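Local atomic coordinates of N-glycosylase/DNA lyase (Methanocaldococcus jannaschii, PDB entry 3FHF), a protein that is an N-glycosylase/DNA lyase of the all-helical HhH (helix-hairpin-helix) superfamily of DNA glycosylases. Residues Phe50-Ala55 / Arg94-Tyr99. Sequence-based numbering, arbitrary orientation.
Sequences FCILTA and RKRAEY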
loop_
_atom_site.group_PDB
_atom_site.type_symbol
_atom_site.label_atom_id
_atom_site.label_comp_id
_atom_site.label_asym_id
_atom_site.label_seq_id
_atom_site.Cartn_x
_atom_site.Cartn_y
_atom_site.Cartn_z
ATOM N N PHE A 50 -5.926 2.306 -8.090
ATOM C CA PHE A 50 -6.525 1.829 -6.850
ATOM C C PHE A 50 -5.829 2.549 -5.695
ATOM O O PHE A 50 -6.473 3.013 -4.754
ATOM C CB PHE A 50 -6.303 0.317 -6.687
ATOM C CG PHE A 50 -6.552 -0.183 -5.285
ATOM C CD1 PHE A 50 -7.847 -0.328 -4.800
ATOM C CD2 PHE A 50 -5.486 -0.472 -4.439
ATOM C CE1 PHE A 50 -8.079 -0.754 -3.488
ATOM C CE2 PHE A 50 -5.702 -0.897 -3.127
ATOM C CZ PHE A 50 -7.002 -1.037 -2.651
ATOM N N CYS A 51 -4.506 2.637 -5.783
ATOM C CA CYS A 51 -3.721 3.282 -4.738
ATOM C C CYS A 51 -3.927 4.793 -4.713
ATOM O O CYS A 51 -3.899 5.406 -3.651
ATOM C CB CYS A 51 -2.241 2.930 -4.903
ATOM S SG CYS A 51 -1.898 1.170 -4.597
ATOM N N ILE A 52 -4.138 5.395 -5.876
ATOM C CA ILE A 52 -4.388 6.832 -5.921
ATOM C C ILE A 52 -5.715 7.126 -5.213
ATOM O O ILE A 52 -5.882 8.171 -4.587
ATOM C CB ILE A 52 -4.485 7.348 -7.370
ATOM C CG1 ILE A 52 -3.097 7.399 -8.001
ATOM C CG2 ILE A 52 -5.134 8.733 -7.393
ATOM C CD1 ILE A 52 -3.092 7.900 -9.440
ATOM N N LEU A 53 -6.652 6.187 -5.308
ATOM C CA LEU A 53 -7.971 6.348 -4.699
ATOM C C LEU A 53 -8.064 6.004 -3.208
ATOM O O LEU A 53 -8.987 6.458 -2.528
ATOM C CB LEU A 53 -8.995 5.497 -5.454
ATOM C CG LEU A 53 -9.240 5.802 -6.931
ATOM C CD1 LEU A 53 -10.172 4.742 -7.506
ATOM C CD2 LEU A 53 -9.852 7.200 -7.083
ATOM N N THR A 54 -7.117 5.210 -2.712
ATOM C CA THR A 54 -7.103 4.772 -1.312
ATOM C C THR A 54 -7.230 5.858 -0.240
ATOM O O THR A 54 -8.011 5.709 0.703
ATOM C CB THR A 54 -5.823 3.943 -1.007
ATOM O OG1 THR A 54 -5.867 2.712 -1.739
ATOM C CG2 THR A 54 -5.715 3.638 0.484
ATOM N N ALA A 55 -6.458 6.934 -0.374
ATOM C CA ALA A 55 -6.489 8.021 0.603
ATOM C C ALA A 55 -7.900 8.536 0.871
ATOM O O ALA A 55 -8.630 8.884 -0.057
ATOM C CB ALA A 55 -5.600 9.168 0.131
ATOM N N ARG A 94 -12.923 14.973 -7.761
ATOM C CA ARG A 94 -12.284 15.950 -8.633
ATOM C C ARG A 94 -10.759 15.800 -8.699
ATOM O O ARG A 94 -10.196 15.623 -9.781
ATOM C CB ARG A 94 -12.660 17.365 -8.184
ATOM C CG ARG A 94 -12.141 18.473 -9.085
ATOM C CD ARG A 94 -12.767 19.809 -8.704
ATOM N NE ARG A 94 -12.625 20.091 -7.277
ATOM C CZ ARG A 94 -11.459 20.289 -6.666
ATOM N NH1 ARG A 94 -10.328 20.241 -7.359
ATOM N NH2 ARG A 94 -11.424 20.530 -5.361
ATOM N N LYS A 95 -10.092 15.872 -7.550
ATOM C CA LYS A 95 -8.635 15.736 -7.507
ATOM C C LYS A 95 -8.138 14.381 -8.010
ATOM O O LYS A 95 -7.192 14.312 -8.798
ATOM C CB LYS A 95 -8.116 15.936 -6.081
ATOM C CG LYS A 95 -8.105 17.368 -5.587
ATOM C CD LYS A 95 -7.508 17.422 -4.189
ATOM C CE LYS A 95 -7.518 18.826 -3.621
ATOM N NZ LYS A 95 -6.952 18.846 -2.243
ATOM N N ARG A 96 -8.771 13.304 -7.547
ATOM C CA ARG A 96 -8.361 11.963 -7.948
ATOM C C ARG A 96 -8.519 11.731 -9.447
ATOM O O ARG A 96 -7.680 11.082 -10.073
ATOM C CB ARG A 96 -9.141 10.908 -7.154
ATOM C CG ARG A 96 -9.025 11.066 -5.639
ATOM C CD ARG A 96 -7.565 11.166 -5.177
ATOM N NE ARG A 96 -7.474 11.669 -3.807
ATOM C CZ ARG A 96 -7.723 10.947 -2.719
ATOM N NH1 ARG A 96 -8.065 9.669 -2.827
ATOM N NH2 ARG A 96 -7.671 11.514 -1.519
ATOM N N ALA A 97 -9.590 12.266 -10.026
ATOM C CA ALA A 97 -9.827 12.119 -11.459
ATOM C C ALA A 97 -8.702 12.800 -12.241
ATOM O O ALA A 97 -8.264 12.308 -13.285
ATOM C CB ALA A 97 -11.174 12.737 -11.834
ATOM N N GLU A 98 -8.245 13.939 -11.735
ATOM C CA GLU A 98 -7.166 14.672 -12.384
ATOM C C GLU A 98 -5.843 13.905 -12.278
ATOM O O GLU A 98 -5.128 13.751 -13.267
ATOM C CB GLU A 98 -7.021 16.062 -11.760
ATOM C CG GLU A 98 -5.723 16.752 -12.120
ATOM C CD GLU A 98 -5.616 18.146 -11.535
ATOM O OE1 GLU A 98 -6.055 18.348 -10.381
ATOM O OE2 GLU A 98 -5.078 19.036 -12.227
ATOM N N TYR A 99 -5.518 13.429 -11.079
ATOM C CA TYR A 99 -4.283 12.675 -10.881
ATOM C C TYR A 99 -4.221 11.476 -11.824
ATOM O O TYR A 99 -3.197 11.219 -12.466
ATOM C CB TYR A 99 -4.175 12.161 -9.445
ATOM C CG TYR A 99 -4.110 13.225 -8.371
ATOM C CD1 TYR A 99 -3.532 14.470 -8.619
ATOM C CD2 TYR A 99 -4.585 12.963 -7.085
ATOM C CE1 TYR A 99 -3.429 15.429 -7.606
ATOM C CE2 TYR A 99 -4.484 13.912 -6.069
ATOM C CZ TYR A 99 -3.906 15.140 -6.338
ATOM O OH TYR A 99 -3.812 16.075 -5.333
#
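The guanidinium of Arg96 meets the end of helix 41-54 edge-on: Ala55 O and Leu53 O lie at its rim, close to its plane, whereas Ile52 O approaches obliquely. The Tyr99 ring also receives its neighbour at the edge, from Ile52 CG2, and has Lys95 O of its own helix 3.3 Å above one face, displaced from the ring centre. This is helix-helix packing within the all-helical fold of the HhH glycosylases, the two short helical segments running roughly antiparallel (154°), their axes 10.0 Å apart at closest approach.

Arg96 contributes the largest share of the contact. A bend at chi2 (-52°) turns its chain so that the guanidinium reaches the carbonyls where helix 41-54 gives way to a loop. There NH1 and NH2 both donate end-on to one oxygen, that of Ala55, the first residue past the helix. Arg96 NH1 lies 2.9 Å from Ala55 O, in the carbonyl plane and on a lone pair; NH2 is 3.2 Å from the same oxygen but well above that plane. Gathered around a helix C-terminus, these carbonyls would offer a favourable electrostatic setting for the cation. Leu53 O accepts a hydrogen bond from His90 NE2, whose side chain touches Arg96.

Apolar atoms line the aliphatic part of Arg96, while Ala55 CB sits 3.5 Å from its NH2. Leu53 CD2 reaches Arg96 CB at 3.8 Å, although the leucine side chain starts out away from helix 93-103 and also packs on Ile65. Ile52 and Arg96 lie alongside with opposite headings. With chi1 at -74°, Ile52 CG2 stands anti to the backbone N and lies 4.1 Å from both Arg96 CD and Tyr99 CB.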